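Local coordinates for odorant-binding protein 1F (Rattus norvegicus, PDB 3FIQ) that belongs to the lipocalin family and, as a secreted protein of the nasal epithelium, very probably binds a wide variety of chemical odorants, at residues Asp75-Thr80 / Tyr87-Lys92; Pro9-Gly14 / Leu91-Asp96. All coordinates share one frame; numbering follows the deposited sequence.

Contact 1: residues Asp75-Thr80 / Tyr87-Lys92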
loop_
_atom_site.group_PDB
_atom_site.type_symbol
_atom_site.label_atom_id
_atom_site.label_comp_id
_atom_site.label_asym_id
_atom_site.label_seq_id
_atom_site.Cartn_x
_atom_site.Cartn_y
_atom_site.Cartn_z
ATOM N N ASP A 75 -16.292 -9.684 1.725
ATOM C CA ASP A 75 -15.191 -10.517 1.305
ATOM C C ASP A 75 -13.846 -10.093 1.832
ATOM O O ASP A 75 -12.781 -10.690 1.528
ATOM C CB ASP A 75 -15.136 -10.651 -0.209
ATOM C CG ASP A 75 -14.918 -9.346 -0.944
ATOM O OD1 ASP A 75 -14.754 -8.291 -0.356
ATOM O OD2 ASP A 75 -15.008 -9.424 -2.153
ATOM N N GLY A 76 -13.880 -9.032 2.622
ATOM C CA GLY A 76 -12.653 -8.570 3.240
ATOM C C GLY A 76 -11.937 -7.514 2.467
ATOM O O GLY A 76 -11.009 -6.946 3.023
ATOM N N ARG A 77 -12.308 -7.284 1.206
ATOM C CA ARG A 77 -11.699 -6.275 0.412
ATOM C C ARG A 77 -12.243 -4.885 0.816
ATOM O O ARG A 77 -13.373 -4.716 1.234
ATOM C CB ARG A 77 -11.917 -6.493 -1.061
ATOM C CG ARG A 77 -11.001 -7.428 -1.740
ATOM C CD ARG A 77 -10.942 -8.754 -1.046
ATOM N NE ARG A 77 -10.108 -9.582 -1.910
ATOM C CZ ARG A 77 -9.749 -10.828 -1.639
ATOM N NH1 ARG A 77 -10.173 -11.401 -0.547
ATOM N NH2 ARG A 77 -8.997 -11.491 -2.516
ATOM N N TYR A 78 -11.368 -3.901 0.730
ATOM C CA TYR A 78 -11.793 -2.499 0.693
ATOM C C TYR A 78 -11.781 -2.021 -0.767
ATOM O O TYR A 78 -10.883 -2.373 -1.544
ATOM C CB TYR A 78 -10.729 -1.679 1.449
ATOM C CG TYR A 78 -10.767 -1.916 2.904
ATOM C CD1 TYR A 78 -10.045 -2.923 3.504
ATOM C CD2 TYR A 78 -11.518 -1.068 3.726
ATOM C CE1 TYR A 78 -10.152 -3.142 4.877
ATOM C CE2 TYR A 78 -11.585 -1.255 5.104
ATOM C CZ TYR A 78 -10.936 -2.317 5.660
ATOM O OH TYR A 78 -10.985 -2.532 7.029
ATOM N N THR A 79 -12.737 -1.184 -1.134
ATOM C CA THR A 79 -12.709 -0.495 -2.412
ATOM C C THR A 79 -12.468 1.004 -2.199
ATOM O O THR A 79 -12.940 1.607 -1.253
ATOM C CB THR A 79 -14.054 -0.702 -3.221
ATOM O OG1 THR A 79 -15.123 -0.322 -2.415
ATOM C CG2 THR A 79 -14.168 -2.116 -3.689
ATOM N N THR A 80 -11.788 1.573 -3.169
ATOM C CA THR A 80 -11.677 3.021 -3.281
ATOM C C THR A 80 -11.296 3.388 -4.705
ATOM O O THR A 80 -10.596 2.693 -5.420
ATOM C CB THR A 80 -10.654 3.636 -2.264
ATOM O OG1 THR A 80 -10.827 5.065 -2.258
ATOM C CG2 THR A 80 -9.242 3.225 -2.585
ATOM N N TYR A 87 -9.130 -2.363 -5.277
ATOM C CA TYR A 87 -9.598 -3.440 -4.458
ATOM C C TYR A 87 -8.400 -3.938 -3.609
ATOM O O TYR A 87 -7.468 -4.562 -4.135
ATOM C CB TYR A 87 -10.098 -4.570 -5.322
ATOM C CG TYR A 87 -11.067 -4.190 -6.379
ATOM C CD1 TYR A 87 -10.643 -3.808 -7.632
ATOM C CD2 TYR A 87 -12.413 -4.288 -6.152
ATOM C CE1 TYR A 87 -11.531 -3.470 -8.615
ATOM C CE2 TYR A 87 -13.356 -3.919 -7.118
ATOM C CZ TYR A 87 -12.895 -3.522 -8.360
ATOM O OH TYR A 87 -13.743 -3.187 -9.347
ATOM N N PHE A 88 -8.412 -3.624 -2.312
ATOM C CA PHE A 88 -7.279 -3.962 -1.485
ATOM C C PHE A 88 -7.613 -4.728 -0.237
ATOM O O PHE A 88 -8.715 -4.649 0.287
ATOM C CB PHE A 88 -6.417 -2.714 -1.211
ATOM C CG PHE A 88 -7.009 -1.669 -0.328
ATOM C CD1 PHE A 88 -7.713 -0.576 -0.846
ATOM C CD2 PHE A 88 -6.785 -1.744 1.045
ATOM C CE1 PHE A 88 -8.191 0.403 -0.001
ATOM C CE2 PHE A 88 -7.271 -0.752 1.879
ATOM C CZ PHE A 88 -7.925 0.317 1.366
ATOM N N HIS A 89 -6.668 -5.538 0.234
ATOM C CA HIS A 89 -6.900 -6.308 1.445
ATOM C C HIS A 89 -5.569 -6.614 2.126
ATOM O O HIS A 89 -4.505 -6.390 1.556
ATOM C CB HIS A 89 -7.736 -7.593 1.153
ATOM C CG HIS A 89 -7.049 -8.654 0.342
ATOM N ND1 HIS A 89 -6.832 -8.566 -1.012
ATOM C CD2 HIS A 89 -6.572 -9.869 0.703
ATOM C CE1 HIS A 89 -6.235 -9.668 -1.446
ATOM N NE2 HIS A 89 -6.044 -10.459 -0.422
ATOM N N VAL A 90 -5.621 -7.169 3.339
ATOM C CA VAL A 90 -4.418 -7.400 4.128
ATOM C C VAL A 90 -3.914 -8.824 3.921
ATOM O O VAL A 90 -4.678 -9.760 4.035
ATOM C CB VAL A 90 -4.767 -7.181 5.595
ATOM C CG1 VAL A 90 -3.528 -7.531 6.495
ATOM C CG2 VAL A 90 -5.183 -5.719 5.817
ATOM N N LEU A 91 -2.691 -8.988 3.506
ATOM C CA LEU A 91 -2.126 -10.296 3.306
ATOM C C LEU A 91 -1.368 -10.743 4.527
ATOM O O LEU A 91 -1.263 -11.941 4.821
ATOM C CB LEU A 91 -1.083 -10.308 2.180
ATOM C CG LEU A 91 -1.425 -9.961 0.809
ATOM C CD1 LEU A 91 -0.180 -9.996 -0.093
ATOM C CD2 LEU A 91 -2.486 -10.926 0.302
ATOM N N LYS A 92 -0.780 -9.828 5.262
ATOM C CA LYS A 92 0.011 -10.182 6.426
ATOM C C LYS A 92 0.012 -9.027 7.351
ATOM O O LYS A 92 0.051 -7.892 6.945
ATOM C CB LYS A 92 1.452 -10.500 6.063
ATOM C CG LYS A 92 2.438 -10.546 7.254
ATOM C CD LYS A 92 3.860 -10.200 6.817
ATOM C CE LYS A 92 4.743 -9.875 7.990
ATOM N NZ LYS A 92 5.262 -11.136 8.541
HETATM O O HOH W 1 -8.264 -7.790 4.440
#

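Contact 2: residues Pro9-Gly14 / Leu91-Asp96. With EDO (1,2-ethanediol), chain D.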
loop_
_atom_site.group_PDB
_atom_site.type_symbol
_atom_site.label_atom_id
_atom_site.label_comp_id
_atom_site.label_asym_id
_atom_site.label_seq_id
_atom_site.Cartn_x
_atom_site.Cartn_y
_atom_site.Cartn_z
ATOM N N PRO A 9 -9.464 -0.899 14.473
ATOM C CA PRO A 9 -8.957 0.441 14.679
ATOM C C PRO A 9 -7.717 0.522 15.545
ATOM O O PRO A 9 -6.798 1.337 15.290
ATOM C CB PRO A 9 -10.102 1.176 15.329
ATOM C CG PRO A 9 -11.321 0.308 15.038
ATOM C CD PRO A 9 -10.909 -1.044 14.740
ATOM N N SER A 10 -7.705 -0.221 16.651
ATOM C CA SER A 10 -6.550 -0.200 17.525
ATOM C C SER A 10 -5.302 -0.642 16.779
ATOM O O SER A 10 -4.199 -0.106 17.019
ATOM C CB SER A 10 -6.766 -1.189 18.689
ATOM O OG SER A 10 -7.764 -0.696 19.566
ATOM N N GLU A 11 -5.425 -1.610 15.877
ATOM C CA GLU A 11 -4.278 -2.078 15.095
ATOM C C GLU A 11 -3.764 -1.029 14.116
ATOM O O GLU A 11 -2.539 -0.786 13.981
ATOM C CB GLU A 11 -4.595 -3.349 14.325
ATOM C CG GLU A 11 -4.660 -4.600 15.233
ATOM C CD GLU A 11 -5.274 -5.804 14.598
ATOM O OE1 GLU A 11 -6.091 -5.701 13.687
ATOM O OE2 GLU A 11 -4.975 -6.913 15.063
ATOM N N VAL A 12 -4.696 -0.380 13.451
ATOM C CA VAL A 12 -4.253 0.479 12.351
ATOM C C VAL A 12 -4.135 1.980 12.619
ATOM O O VAL A 12 -3.355 2.626 11.936
ATOM C CB VAL A 12 -5.075 0.272 11.086
ATOM C CG1 VAL A 12 -5.150 -1.156 10.692
ATOM C CG2 VAL A 12 -6.354 0.760 11.295
ATOM N N ASN A 13 -4.819 2.553 13.593
ATOM C CA ASN A 13 -4.908 3.967 13.706
ATOM C C ASN A 13 -3.572 4.573 14.091
ATOM O O ASN A 13 -2.966 4.188 15.075
ATOM C CB ASN A 13 -5.998 4.359 14.684
ATOM C CG ASN A 13 -7.377 4.197 14.088
ATOM O OD1 ASN A 13 -7.539 3.649 13.032
ATOM N ND2 ASN A 13 -8.367 4.573 14.845
ATOM N N GLY A 14 -3.074 5.502 13.307
ATOM C CA GLY A 14 -1.805 6.131 13.612
ATOM C C GLY A 14 -0.991 6.387 12.368
ATOM O O GLY A 14 -1.507 6.184 11.261
ATOM N N LEU A 91 -2.691 -8.988 3.506
ATOM C CA LEU A 91 -2.126 -10.296 3.306
ATOM C C LEU A 91 -1.368 -10.743 4.527
ATOM O O LEU A 91 -1.263 -11.941 4.821
ATOM C CB LEU A 91 -1.083 -10.308 2.180
ATOM C CG LEU A 91 -1.425 -9.961 0.809
ATOM C CD1 LEU A 91 -0.180 -9.996 -0.093
ATOM C CD2 LEU A 91 -2.486 -10.926 0.302
ATOM N N LYS A 92 -0.780 -9.828 5.262
ATOM C CA LYS A 92 0.011 -10.182 6.426
ATOM C C LYS A 92 0.012 -9.027 7.351
ATOM O O LYS A 92 0.051 -7.892 6.945
ATOM C CB LYS A 92 1.452 -10.500 6.063
ATOM C CG LYS A 92 2.438 -10.546 7.254
ATOM C CD LYS A 92 3.860 -10.200 6.817
ATOM C CE LYS A 92 4.743 -9.875 7.990
ATOM N NZ LYS A 92 5.262 -11.136 8.541
ATOM N N LYS A 93 -0.023 -9.297 8.646
ATOM C CA LYS A 93 0.079 -8.177 9.560
ATOM C C LYS A 93 0.771 -8.597 10.862
ATOM O O LYS A 93 0.558 -9.714 11.360
ATOM C CB LYS A 93 -1.248 -7.516 9.888
ATOM C CG LYS A 93 -2.320 -8.383 10.422
ATOM C CD LYS A 93 -3.467 -7.616 11.134
ATOM C CE LYS A 93 -4.115 -8.626 12.086
ATOM N NZ LYS A 93 -5.406 -8.268 12.617
ATOM N N THR A 94 1.564 -7.661 11.378
ATOM C CA THR A 94 2.186 -7.709 12.695
ATOM C C THR A 94 1.890 -6.357 13.311
ATOM O O THR A 94 1.224 -5.503 12.686
ATOM C CB THR A 94 3.679 -7.912 12.608
ATOM O OG1 THR A 94 4.313 -6.725 12.084
ATOM C CG2 THR A 94 4.022 -9.040 11.697
ATOM N N ASP A 95 2.354 -6.124 14.537
ATOM C CA ASP A 95 2.021 -4.840 15.155
ATOM C C ASP A 95 2.653 -3.663 14.413
ATOM O O ASP A 95 2.094 -2.555 14.438
ATOM C CB ASP A 95 2.367 -4.790 16.651
ATOM C CG ASP A 95 3.836 -4.888 16.899
ATOM O OD1 ASP A 95 4.372 -5.986 16.692
ATOM O OD2 ASP A 95 4.455 -3.872 17.304
ATOM N N ASP A 96 3.776 -3.885 13.727
ATOM C CA ASP A 96 4.463 -2.748 13.097
ATOM C C ASP A 96 4.699 -2.853 11.591
ATOM O O ASP A 96 5.294 -1.965 11.021
ATOM C CB ASP A 96 5.765 -2.387 13.836
ATOM C CG ASP A 96 6.709 -3.515 13.883
ATOM O OD1 ASP A 96 6.469 -4.477 13.155
ATOM O OD2 ASP A 96 7.689 -3.454 14.643
HETATM C C1 EDO D . -2.380 -2.006 18.990
HETATM O O1 EDO D . -1.730 -0.999 18.188
HETATM C C2 EDO D . -1.809 -3.377 18.711
HETATM O O2 EDO D . -1.348 -3.540 17.358
HETATM O O HOH W 2 -0.710 -2.446 14.557
#

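Contact 1: residues Asp75-Thr80 / Tyr87-Lys92
Arg77 spreads its guanidinium over one face of the His89 imidazole, with CZ above the middle of the ring, the two group centres 3.7 Å apart and the planes tilted by 18°. The two side chains run alongside each other in the same direction. A bend at chi2 (53°) turns the arginine across to the neighbouring strand, and NH2 comes to 3.5 Å from His89 CE1. Just before it, an Asx turn ties the chain, Arg77 N donating to Asp75 OD1 from above the carboxylate plane.

Tyr78 and Phe88 exchange two nearly straight backbone bonds, Tyr78 N to Phe88 O at 2.8 Å and Phe88 N to Tyr78 O at 2.9 Å. Phe88 has CG set between its backbone N and carbonyl carbon (chi1 69°), which brings its ring under Tyr78: CB of the tyrosine stands 3.5 Å from the Phe88 ring centroid in a CH-pi contact, while the two rings, almost parallel, are slid apart and barely overlap. Thr80 CG2 meets the phenylalanine at its edge. Leu51 of strand 50-59 touches both aromatic side chains, and Tyr78 OH bonds to Cys48 O. With an alanine in place of Phe88, Tyr78 CB would probably lose the aromatic face it stands over, and a gap would be likely to open toward Thr80 CG2 and Leu51.

On the opposite face of the sheet, Thr79 CG2 rests 3.7 Å from Tyr87 CD2 in the adjoining non-hydrogen-bonded pair. A water links Gly76 O, in the turn before strand 78-81, to Val90 N. This is an antiparallel beta hairpin of the lipocalin barrel, with Tyr78 and Phe88 reaching across to a non-adjacent strand, consistent with the barrel interior.

Contact 2: residues Pro9-Gly14 / Leu91-Asp96
At Glu11 and Asp95, whose CA atoms are 6.9 Å apart, the backbones of the single helical turn 9-12 and of the segment that ends strand 85-93 come nearest. In the lipocalin fold such a short helix precedes the first barrel strand, and here it leads into Gly14 and Trp16, the Gly-X-Trp signature of the family; Val12 O accepts from Trp16 NE1. The turn itself is closed by Asn13 N bonding to Pro9 O.

Between the side chains of Glu11 and Lys93 the contact is a salt bridge in which the ammonium faces both carboxylate oxygens. Lys93 NZ reaches them from one side of the carboxylate plane, 2.8 Å from Glu11 OE2 and 2.9 Å from Glu11 OE1, and both hydrogen bonds are weak in geometry. The two chains cross at about a right angle. Each is stretched beyond CG, and on the lysine side a chi1 of 55° aims that straight chain at the helix. The stronger partner of NZ is Asp6 O, and OE1 also accepts from Ser8 N just before the helix, a grip likely to limit rotation of the carboxylate. Leu5 and Ile7 touch the lysine side chain.

Beside the ion pair, a water donates to Asp95 O at 2.8 Å and lies close to Glu11 O, at a distance short enough to make that leg doubtful. It also meets O2 of a 1,2-ethanediol, probably from the crystallisation liquor, whose O1 donates to Ser10 O at 2.9 Å.

Contacts 1 and 2 lie with their centres about 14 Å apart and share strand 85-93: contact 1 uses the part before the corner at Leu91, contact 2 the end after it, at Lys93. Along the chain the order is 9-14, 75-80, 87-92 and 91-96, the last two overlapping at Leu91 and Lys92. At this corner a classic bulge sets both residues against Phe99 of strand 97-105. Contact 1 pairs neighbouring strands of the antiparallel barrel and is largely buried, whereas contact 2 ties the end of the same strand to the N-terminal helix at the surface. One strand thus belongs to a local hairpin and also meets a segment remote in sequence.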